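PDB 1X7V: PA3566 protein from Pseudomonas aeruginosa, which is of unknown function but belongs to the antibiotic biosynthesis monooxygenase family and may have oxidoreductase activity. Local coordinates for residues P6-A11 against D93-L98; A15-A20 against L86-K91; A32-E37 against E68-T73; C40-L45 against I58-D63. All coordinates share one frame; numbering follows the deposited sequence.

Contact 1. Residues P6-A11 against D93-L98; sequences PLTLIA and DQLYRL
L7 carries CG anti to its backbone N (chi1 176°), whereas Y96 and Q94 hold CG anti to the carbonyl carbon; from these settings CD1 of L7 reaches both Q94 CB and the phenol. The two side chains L7 and Y96 cross obliquely, L7 CD1 lying 4.0 Å from Y96 CZ. At the ring edge, near its plane, P6 O comes within 3.3 Å of Y96 CD2. Further along this face, L9 and Q94 run side by side and point the same way, with L9 CD1 3.7 Å from Q94 CG. L95 occupies the crowded position, CG between N and carbonyl carbon (chi1 42°), which brings its methyls over toward strand 7-11: CD1 meets T8 CG2, and CD2 sits 3.9 Å from I10 CD1. The backbone pairing is that of strands 7-11 and 93-96, antiparallel neighbours in the four-stranded sheet of a ferredoxin-like alpha-beta plait, where 87-96 is an outermost strand within the chain. T8 and L95 form a hydrogen-bonded pair, T8 N giving a 2.7 Å bond to L95 O that runs nearly along the C=O axis. I10 and D93 form the next such pair; D93 N to I10 O is the straightest of the four bonds, at 170°. On the other flank of strand 7-11, L7 and L9 bond through their backbones to W61 and E59, and their side chains pack against L67 of helix 64-71. Beyond the strand end, one water accepts from R97 N, donates to P6 O and bonds T8 OG1 at 2.8 Å; a second water joins T8 OG1 to R97 NH2.

Contact 2. Residues A15-A20 against L86-K91; sequences AAPGHA and LLQNVK
L86 O is gripped across this contact by one hydrogen bond and one weaker CH contact: A16 N donates at 2.8 Å with a nearly straight N-H...O angle of 167°, and A15 CA approaches the same oxygen at 3.3 Å. The amide comes in 45° above the carbonyl plane, so the bond is straight at the donor but not directed at a lone pair. It flanks an antiparallel non-hydrogen-bonded pair, A15 with L87, at the end of the sheet where strand 7-15 gives way to the loop before helix 20-36. Immediately beyond, Q88 and N89 both face T14, a classic beta bulge, and the chain turns a corner at Q88. The loop itself closes as a type II turn from A16 to H19, its H19 N to A16 O bond measuring 2.9 Å, with G18 at positive phi. H19 then stands at the N-cap position of the helix. Its CG is anti to the carbonyl carbon, and the H19 and L86 side chains cross at about a right angle, L86 CD2 lying 3.8 Å from H19 ND1. L86 also touches A22, and both A15 and L87 reach L23, so this surface contact borders the first turns of the helix. Q88 extends fully, CG anti to N (chi1 -172°), and its side chain crosses that of P17 at about a right angle, with Q88 NE2 3.4 Å from P17 CD.

Contact 3. Residues A32-E37 against E68-T73; sequences APSRAE and ERHQNT
The side chains of E37 and H70 cross at about a right angle, yet their flat ends come almost into one plane: carboxylate and imidazole are only 24° apart. H70 ND1 donates to E37 OE2 at 2.6 Å, the oxygen using its syn lone pair and lying 9° out of the ring plane. The N-H...O angle of 163° agrees with a short, well-directed bond. E37 reaches across because its chain is extended beyond CG, while H70 sets CG anti to N. The other carboxylate oxygen, E37 OE1, rests 3.1 Å from H70 CA and, tip to tip, 3.6 Å from T73 CG2. S34 OG stands at the ring edge, 3.1 Å from H70 CE1; its hydrogen bond goes to L30 O in the preceding helical turn. E37 OE2 is shared with H75 NE2, so two imidazoles meet one oxygen, which would probably steady the carboxylate's negative charge. W61, Y43 and F76 surround the H70 ring. T73 OG1 donates to H70 O and caps F76 N, starting helix 74-80. A His-carboxylate hydrogen bond, its histidine buried, thus joins the C-terminal ends of helices 20-36 and 64-71, the helical layer over the sheet of this alpha-beta plait.

Contact 4. Residues C40-L45 against I58-D63; sequences CLQYDL and IEQWRD
Q42 leaves the strand with CG anti to N and stays extended. Its CB lies 3.8 Å from Q60 NE2, its CG nears I58 O, and its CD packs on I58 CG2, the two side chains running alongside each other. At the tip, OE1 of Q42 accepts from Q60 NE2 at 2.9 Å, the amide planes turned 71° apart and the donor above the carbonyl plane, while Q42 NE2 donates to D44 OD2 on its anti lone pair. The other oxygen, D44 OD1, pairs with R35. Strands 40-45 and 58-61 are the arms of an antiparallel beta hairpin, and a classic bulge interrupts them: L41 and Q42 both face Q60, so Q60 O takes L41 N at 2.8 Å and Q42 N only weakly. On the opposite face, toward the helices, C40 SG sits over the W61 six-membered ring, 4.2 Å from its centroid and 17° off the normal. Y43 CE1 packs 3.3 Å from E59 CD, the two side chains side by side. E59 OE1 holds the indole, accepting from W61 NE1 at 2.8 Å along a nearly straight 175° line, and a water bonds Y43 OH and weakly E59 OE2.

From the N terminus, strand 7-15 opens the longest loop, closed when residues 93-98 return beside 6-11 in contact 1. Contact 2 is nested within it, fastening the turn after that strand to the start of strand 87-96; the contact centres lie about 23 Å apart. Inside both sits contact 3, which joins the ends of helices 20-36 and 64-71, and innermost is the hairpin of contact 4. No loops cross. Contacts 1 and 4 abut in the sheet, where strands 7-15 and 54-61 are neighbours and P6 packs on L41. Between contacts 3 and 4, the R35-D44 salt bridge ties helix 20-36 to the sheet, and H70 packing on W61 ties helix 64-71.

Contact 1. Residues P6-A11 against D93-L98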
# COMPACT_ATOMS: atom_id res chain seq x y z
N PRO A 6 2.71 -13.38 10.81
CA PRO A 6 2.33 -12.03 10.39
C PRO A 6 1.10 -11.98 9.46
O PRO A 6 0.84 -12.93 8.70
CB PRO A 6 3.55 -11.56 9.59
CG PRO A 6 4.61 -12.42 9.93
CD PRO A 6 4.04 -13.73 10.32
N LEU A 7 0.39 -10.87 9.52
CA LEU A 7 -0.66 -10.54 8.58
C LEU A 7 -0.04 -10.04 7.27
O LEU A 7 0.70 -9.05 7.27
CB LEU A 7 -1.50 -9.38 9.10
CG LEU A 7 -2.61 -8.83 8.19
CD1 LEU A 7 -3.63 -9.89 7.80
CD2 LEU A 7 -3.30 -7.70 9.00
N THR A 8 -0.32 -10.72 6.17
CA THR A 8 0.09 -10.22 4.86
C THR A 8 -1.09 -9.44 4.28
O THR A 8 -2.26 -9.84 4.43
CB THR A 8 0.56 -11.38 3.92
OG1 THR A 8 1.75 -12.01 4.46
CG2 THR A 8 0.85 -10.86 2.48
N LEU A 9 -0.80 -8.30 3.66
CA LEU A 9 -1.81 -7.48 2.97
C LEU A 9 -1.29 -7.28 1.58
O LEU A 9 -0.13 -7.00 1.41
CB LEU A 9 -1.99 -6.14 3.69
CG LEU A 9 -3.25 -5.82 4.43
CD1 LEU A 9 -3.27 -6.60 5.73
CD2 LEU A 9 -3.40 -4.32 4.76
N ILE A 10 -2.15 -7.44 0.58
CA ILE A 10 -1.82 -7.07 -0.78
C ILE A 10 -2.87 -6.04 -1.20
O ILE A 10 -4.07 -6.33 -1.17
CB ILE A 10 -1.84 -8.27 -1.75
CG1 ILE A 10 -0.87 -9.38 -1.31
CG2 ILE A 10 -1.54 -7.81 -3.20
CD1 ILE A 10 -1.22 -10.70 -1.97
N ALA A 11 -2.41 -4.85 -1.54
CA ALA A 11 -3.28 -3.76 -1.96
C ALA A 11 -3.06 -3.65 -3.46
O ALA A 11 -1.93 -3.48 -3.86
CB ALA A 11 -2.91 -2.46 -1.26
N ASP A 93 -6.53 -7.22 0.03
CA ASP A 93 -6.60 -8.63 0.40
C ASP A 93 -5.81 -8.82 1.67
O ASP A 93 -4.71 -8.29 1.82
CB ASP A 93 -6.02 -9.49 -0.71
CG ASP A 93 -6.84 -9.39 -2.00
OD1 ASP A 93 -8.10 -9.34 -1.93
OD2 ASP A 93 -6.22 -9.35 -3.09
N GLN A 94 -6.43 -9.54 2.60
CA GLN A 94 -5.80 -9.91 3.83
C GLN A 94 -5.51 -11.40 3.90
O GLN A 94 -6.37 -12.15 3.63
CB GLN A 94 -6.64 -9.50 5.01
CG GLN A 94 -6.69 -7.98 5.15
CD GLN A 94 -7.59 -7.62 6.31
OE1 GLN A 94 -7.23 -7.85 7.47
NE2 GLN A 94 -8.81 -7.12 6.01
N LEU A 95 -4.28 -11.81 4.30
CA LEU A 95 -3.95 -13.19 4.17
C LEU A 95 -2.85 -13.60 5.11
O LEU A 95 -2.07 -12.74 5.54
CB LEU A 95 -3.57 -13.52 2.74
CG LEU A 95 -2.69 -12.56 1.96
CD1 LEU A 95 -1.71 -13.30 1.09
CD2 LEU A 95 -3.54 -11.60 1.06
N TYR A 96 -2.78 -14.92 5.39
CA TYR A 96 -1.76 -15.45 6.27
C TYR A 96 -0.97 -16.56 5.62
O TYR A 96 -1.57 -17.44 5.00
CB TYR A 96 -2.42 -16.04 7.48
CG TYR A 96 -3.04 -14.99 8.39
CD1 TYR A 96 -4.39 -14.92 8.53
CD2 TYR A 96 -2.24 -14.10 9.10
CE1 TYR A 96 -4.97 -13.96 9.38
CE2 TYR A 96 -2.80 -13.16 9.96
CZ TYR A 96 -4.18 -13.10 10.08
OH TYR A 96 -4.78 -12.19 10.95
N ARG A 97 0.34 -16.53 5.78
CA ARG A 97 1.21 -17.55 5.22
C ARG A 97 0.92 -18.93 5.85
O ARG A 97 0.69 -18.99 7.12
CB ARG A 97 2.70 -17.19 5.39
CG ARG A 97 3.58 -18.04 4.34
CD ARG A 97 4.92 -17.62 4.25
NE ARG A 97 5.05 -16.22 3.81
CZ ARG A 97 6.21 -15.58 3.88
NH1 ARG A 97 7.29 -16.23 4.31
NH2 ARG A 97 6.33 -14.33 3.50
N LEU A 98 0.90 -19.97 5.03
CA LEU A 98 0.82 -21.34 5.50
C LEU A 98 2.25 -21.87 5.60
O LEU A 98 3.07 -21.58 4.75
CB LEU A 98 -0.02 -22.19 4.55
CG LEU A 98 -1.44 -21.69 4.24
CD1 LEU A 98 -2.20 -22.64 3.34
CD2 LEU A 98 -2.19 -21.46 5.53
O HOH W 1 1.61 -13.97 6.42
O HOH W 2 3.87 -12.88 2.79
O HOH W 3 -5.24 -6.90 -3.75

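Contact 2. Residues A15-A20 against L86-K91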
# COMPACT_ATOMS: atom_id res chain seq x y z
N ALA A 15 -4.91 3.17 -11.05
CA ALA A 15 -5.03 4.60 -11.33
C ALA A 15 -6.11 4.86 -12.37
O ALA A 15 -6.33 4.05 -13.27
CB ALA A 15 -3.71 5.14 -11.81
N ALA A 16 -6.77 6.01 -12.26
CA ALA A 16 -7.67 6.47 -13.26
C ALA A 16 -6.88 6.58 -14.58
O ALA A 16 -5.71 6.95 -14.54
CB ALA A 16 -8.21 7.84 -12.91
N PRO A 17 -7.52 6.27 -15.70
CA PRO A 17 -6.84 6.41 -17.01
C PRO A 17 -6.08 7.73 -17.20
O PRO A 17 -6.63 8.84 -17.00
CB PRO A 17 -7.99 6.31 -18.01
CG PRO A 17 -9.00 5.47 -17.32
CD PRO A 17 -8.90 5.78 -15.85
N GLY A 18 -4.82 7.64 -17.63
CA GLY A 18 -3.99 8.81 -17.82
C GLY A 18 -3.21 9.26 -16.59
O GLY A 18 -2.34 10.08 -16.73
N HIS A 19 -3.56 8.74 -15.39
CA HIS A 19 -2.96 9.18 -14.12
C HIS A 19 -1.97 8.23 -13.46
O HIS A 19 -1.69 8.40 -12.28
CB HIS A 19 -4.07 9.56 -13.15
CG HIS A 19 -4.91 10.70 -13.62
ND1 HIS A 19 -4.54 12.02 -13.42
CD2 HIS A 19 -6.01 10.73 -14.40
CE1 HIS A 19 -5.44 12.81 -13.98
NE2 HIS A 19 -6.35 12.06 -14.57
N ALA A 20 -1.38 7.28 -14.19
CA ALA A 20 -0.42 6.32 -13.63
C ALA A 20 0.81 6.99 -13.03
O ALA A 20 1.26 6.61 -11.96
CB ALA A 20 0.03 5.29 -14.67
N LEU A 86 -7.38 10.46 -8.50
CA LEU A 86 -6.32 9.67 -9.17
C LEU A 86 -6.65 8.18 -9.22
O LEU A 86 -5.99 7.44 -9.93
CB LEU A 86 -4.96 9.84 -8.47
CG LEU A 86 -4.23 11.19 -8.38
CD1 LEU A 86 -2.77 10.97 -7.94
CD2 LEU A 86 -4.29 11.96 -9.67
N LEU A 87 -7.67 7.73 -8.48
CA LEU A 87 -7.93 6.33 -8.24
C LEU A 87 -9.17 5.87 -8.98
O LEU A 87 -10.17 6.58 -9.01
CB LEU A 87 -8.19 6.08 -6.74
CG LEU A 87 -7.10 6.39 -5.75
CD1 LEU A 87 -7.61 6.34 -4.32
CD2 LEU A 87 -5.97 5.38 -5.95
N GLN A 88 -9.12 4.67 -9.52
CA GLN A 88 -10.24 4.01 -10.11
C GLN A 88 -10.71 2.87 -9.16
O GLN A 88 -11.89 2.57 -9.11
CB GLN A 88 -9.82 3.37 -11.44
CG GLN A 88 -10.98 2.80 -12.27
CD GLN A 88 -10.48 2.05 -13.55
OE1 GLN A 88 -10.59 0.82 -13.63
NE2 GLN A 88 -9.95 2.79 -14.53
N ASN A 89 -9.76 2.19 -8.53
CA ASN A 89 -10.11 1.01 -7.68
C ASN A 89 -9.01 0.74 -6.67
O ASN A 89 -7.83 0.93 -6.95
CB ASN A 89 -10.38 -0.22 -8.54
CG ASN A 89 -11.16 -1.31 -7.77
OD1 ASN A 89 -12.40 -1.26 -7.64
ND2 ASN A 89 -10.43 -2.24 -7.21
N VAL A 90 -9.40 0.32 -5.48
CA VAL A 90 -8.45 -0.18 -4.48
C VAL A 90 -9.04 -1.49 -3.96
O VAL A 90 -10.14 -1.51 -3.42
CB VAL A 90 -8.22 0.84 -3.32
CG1 VAL A 90 -7.22 0.31 -2.36
CG2 VAL A 90 -7.69 2.20 -3.86
N LYS A 91 -8.29 -2.57 -4.11
CA LYS A 91 -8.66 -3.87 -3.56
C LYS A 91 -7.67 -4.17 -2.46
O LYS A 91 -6.48 -4.01 -2.64
CB LYS A 91 -8.55 -4.93 -4.64
CG LYS A 91 -9.02 -6.29 -4.22
CD LYS A 91 -9.03 -7.15 -5.51
CE LYS A 91 -9.33 -8.60 -5.26
NZ LYS A 91 -8.56 -9.42 -6.31

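Contact 3. Residues A32-E37 against E68-T73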
# COMPACT_ATOMS: atom_id res chain seq x y z
N ALA A 32 9.35 4.42 2.24
CA ALA A 32 10.39 4.54 3.24
C ALA A 32 9.78 4.74 4.64
O ALA A 32 10.19 4.05 5.58
CB ALA A 32 11.34 5.66 2.91
N PRO A 33 8.83 5.67 4.79
CA PRO A 33 8.32 5.85 6.15
C PRO A 33 7.57 4.62 6.65
O PRO A 33 7.59 4.32 7.88
CB PRO A 33 7.43 7.09 6.05
CG PRO A 33 7.15 7.26 4.62
CD PRO A 33 8.24 6.65 3.85
N SER A 34 6.87 3.93 5.76
CA SER A 34 6.13 2.73 6.19
C SER A 34 7.07 1.60 6.62
O SER A 34 6.83 0.92 7.62
CB SER A 34 5.15 2.27 5.13
OG SER A 34 4.12 3.21 4.87
N ARG A 35 8.16 1.41 5.88
CA ARG A 35 9.12 0.36 6.19
C ARG A 35 9.74 0.55 7.60
O ARG A 35 10.08 -0.43 8.29
CB ARG A 35 10.25 0.35 5.16
CG ARG A 35 9.90 -0.36 3.89
CD ARG A 35 11.01 -0.15 2.84
NE ARG A 35 10.65 -0.91 1.65
CZ ARG A 35 11.40 -0.94 0.55
NH1 ARG A 35 12.56 -0.31 0.52
NH2 ARG A 35 11.00 -1.63 -0.51
N ALA A 36 9.84 1.82 8.04
CA ALA A 36 10.45 2.19 9.31
C ALA A 36 9.52 1.91 10.49
O ALA A 36 9.97 1.85 11.64
CB ALA A 36 10.84 3.66 9.29
N GLU A 37 8.21 1.79 10.21
CA GLU A 37 7.23 1.67 11.31
C GLU A 37 7.43 0.39 12.13
O GLU A 37 7.74 -0.65 11.60
CB GLU A 37 5.82 1.69 10.76
CG GLU A 37 5.38 3.00 10.24
CD GLU A 37 3.94 2.89 9.74
OE1 GLU A 37 3.08 2.55 10.60
OE2 GLU A 37 3.69 3.11 8.53
N GLU A 68 -3.11 -1.12 12.34
CA GLU A 68 -3.98 -0.03 12.81
C GLU A 68 -3.19 1.26 13.07
O GLU A 68 -3.54 2.33 12.62
CB GLU A 68 -4.79 -0.50 14.03
CG GLU A 68 -6.30 -0.96 13.72
CD GLU A 68 -6.58 -2.29 12.90
OE1 GLU A 68 -7.43 -3.08 13.40
OE2 GLU A 68 -6.08 -2.52 11.75
N ARG A 69 -2.05 1.13 13.72
CA ARG A 69 -1.13 2.27 13.88
C ARG A 69 -0.66 2.87 12.52
O ARG A 69 -0.60 4.08 12.33
CB ARG A 69 0.06 1.80 14.70
CG ARG A 69 -0.21 1.50 16.15
CD ARG A 69 1.10 1.46 16.95
NE ARG A 69 2.03 0.46 16.42
CZ ARG A 69 2.05 -0.82 16.78
NH1 ARG A 69 1.17 -1.28 17.67
NH2 ARG A 69 2.94 -1.66 16.22
N HIS A 70 -0.30 2.03 11.57
CA HIS A 70 0.05 2.50 10.23
C HIS A 70 -0.96 3.48 9.63
O HIS A 70 -0.59 4.51 9.05
CB HIS A 70 0.28 1.29 9.32
CG HIS A 70 0.45 1.60 7.87
ND1 HIS A 70 1.52 2.34 7.38
CD2 HIS A 70 -0.29 1.25 6.79
CE1 HIS A 70 1.41 2.42 6.06
NE2 HIS A 70 0.31 1.78 5.68
N GLN A 71 -2.24 3.23 9.84
CA GLN A 71 -3.27 4.11 9.25
C GLN A 71 -3.52 5.43 9.96
O GLN A 71 -4.24 6.33 9.45
CB GLN A 71 -4.57 3.36 9.17
CG GLN A 71 -4.47 2.19 8.27
CD GLN A 71 -5.71 1.42 8.33
OE1 GLN A 71 -6.75 1.88 7.78
NE2 GLN A 71 -5.67 0.25 9.01
N ASN A 72 -2.91 5.56 11.13
CA ASN A 72 -2.98 6.81 11.84
C ASN A 72 -1.76 7.66 11.62
O ASN A 72 -1.68 8.74 12.15
CB ASN A 72 -3.23 6.53 13.30
CG ASN A 72 -4.64 6.00 13.51
OD1 ASN A 72 -5.51 6.75 13.93
ND2 ASN A 72 -4.90 4.76 13.11
N THR A 73 -0.82 7.19 10.79
CA THR A 73 0.41 7.92 10.56
C THR A 73 0.13 9.06 9.64
O THR A 73 -0.82 9.02 8.86
CB THR A 73 1.56 7.03 9.97
OG1 THR A 73 1.15 6.49 8.71
CG2 THR A 73 1.89 5.90 10.90

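Contact 4. Residues C40-L45 against I58-D63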
# COMPACT_ATOMS: atom_id res chain seq x y z
N CYS A 40 6.46 -3.40 11.03
CA CYS A 40 6.44 -3.55 9.57
C CYS A 40 7.50 -4.53 9.14
O CYS A 40 8.71 -4.24 9.22
CB CYS A 40 6.60 -2.19 8.82
SG CYS A 40 6.33 -2.46 7.07
N LEU A 41 7.05 -5.69 8.70
CA LEU A 41 7.95 -6.75 8.24
C LEU A 41 8.21 -6.72 6.74
O LEU A 41 9.17 -7.28 6.27
CB LEU A 41 7.39 -8.12 8.65
CG LEU A 41 7.28 -8.28 10.13
CD1 LEU A 41 6.74 -9.67 10.42
CD2 LEU A 41 8.62 -8.07 10.75
N GLN A 42 7.34 -6.08 5.99
CA GLN A 42 7.56 -5.92 4.54
C GLN A 42 6.67 -4.77 4.10
O GLN A 42 5.55 -4.65 4.54
CB GLN A 42 7.17 -7.19 3.77
CG GLN A 42 7.37 -7.06 2.21
CD GLN A 42 6.98 -8.29 1.44
OE1 GLN A 42 6.36 -9.19 1.98
NE2 GLN A 42 7.35 -8.33 0.12
N TYR A 43 7.16 -3.95 3.18
CA TYR A 43 6.34 -2.91 2.57
C TYR A 43 6.99 -2.57 1.24
O TYR A 43 7.95 -1.78 1.19
CB TYR A 43 6.17 -1.69 3.47
CG TYR A 43 5.01 -0.78 3.09
CD1 TYR A 43 3.77 -0.84 3.75
CD2 TYR A 43 5.18 0.20 2.14
CE1 TYR A 43 2.74 0.00 3.43
CE2 TYR A 43 4.17 1.06 1.80
CZ TYR A 43 2.94 0.96 2.44
OH TYR A 43 1.96 1.82 2.07
N ASP A 44 6.50 -3.23 0.20
CA ASP A 44 7.10 -3.19 -1.11
C ASP A 44 6.07 -2.77 -2.17
O ASP A 44 4.99 -3.29 -2.21
CB ASP A 44 7.69 -4.58 -1.46
CG ASP A 44 8.92 -4.94 -0.62
OD1 ASP A 44 9.74 -4.02 -0.26
OD2 ASP A 44 9.10 -6.17 -0.37
N LEU A 45 6.46 -1.81 -3.02
CA LEU A 45 5.67 -1.28 -4.11
C LEU A 45 6.07 -1.90 -5.45
O LEU A 45 7.23 -2.09 -5.73
CB LEU A 45 5.84 0.23 -4.22
CG LEU A 45 5.06 0.95 -5.32
CD1 LEU A 45 3.57 0.76 -5.21
CD2 LEU A 45 5.42 2.46 -5.25
N ILE A 58 2.74 -4.96 -1.40
CA ILE A 58 2.81 -6.21 -0.63
C ILE A 58 3.37 -5.81 0.72
O ILE A 58 4.48 -5.28 0.84
CB ILE A 58 3.66 -7.32 -1.29
CG1 ILE A 58 3.16 -7.65 -2.73
CG2 ILE A 58 3.66 -8.60 -0.39
CD1 ILE A 58 4.02 -8.61 -3.46
N GLU A 59 2.59 -6.09 1.76
CA GLU A 59 2.89 -5.64 3.11
C GLU A 59 2.79 -6.84 4.08
O GLU A 59 1.95 -7.71 3.87
CB GLU A 59 1.87 -4.58 3.56
CG GLU A 59 1.64 -3.42 2.61
CD GLU A 59 0.57 -2.49 3.06
OE1 GLU A 59 0.24 -2.48 4.28
OE2 GLU A 59 0.06 -1.70 2.21
N GLN A 60 3.64 -6.86 5.10
CA GLN A 60 3.50 -7.80 6.22
C GLN A 60 3.55 -6.99 7.51
O GLN A 60 4.42 -6.11 7.71
CB GLN A 60 4.59 -8.86 6.20
CG GLN A 60 4.56 -9.84 5.04
CD GLN A 60 5.60 -10.89 5.20
OE1 GLN A 60 5.53 -11.69 6.15
NE2 GLN A 60 6.62 -10.86 4.35
N TRP A 61 2.67 -7.32 8.43
CA TRP A 61 2.56 -6.57 9.67
C TRP A 61 2.56 -7.59 10.79
O TRP A 61 1.95 -8.64 10.65
CB TRP A 61 1.26 -5.77 9.67
CG TRP A 61 1.26 -4.63 8.71
CD1 TRP A 61 0.67 -4.58 7.49
CD2 TRP A 61 1.93 -3.40 8.91
NE1 TRP A 61 0.96 -3.36 6.88
CE2 TRP A 61 1.74 -2.62 7.73
CE3 TRP A 61 2.69 -2.86 9.95
CZ2 TRP A 61 2.23 -1.32 7.62
CZ3 TRP A 61 3.22 -1.57 9.80
CH2 TRP A 61 2.97 -0.83 8.65
N ARG A 62 3.24 -7.30 11.88
CA ARG A 62 3.33 -8.26 12.99
C ARG A 62 1.94 -8.65 13.50
O ARG A 62 1.70 -9.80 13.83
CB ARG A 62 4.19 -7.64 14.12
CG ARG A 62 5.10 -8.58 14.82
CD ARG A 62 5.89 -7.87 15.94
NE ARG A 62 7.23 -7.33 15.69
CZ ARG A 62 8.32 -8.06 15.43
NH1 ARG A 62 8.23 -9.38 15.25
NH2 ARG A 62 9.53 -7.48 15.33
N ASP A 63 1.02 -7.70 13.60
CA ASP A 63 -0.32 -7.97 14.09
C ASP A 63 -1.24 -6.86 13.64
O ASP A 63 -0.79 -5.88 13.01
CB ASP A 63 -0.31 -8.10 15.61
CG ASP A 63 0.45 -6.96 16.33
OD1 ASP A 63 0.66 -5.86 15.78
OD2 ASP A 63 0.83 -7.18 17.51
O HOH W 4 -0.47 1.50 2.90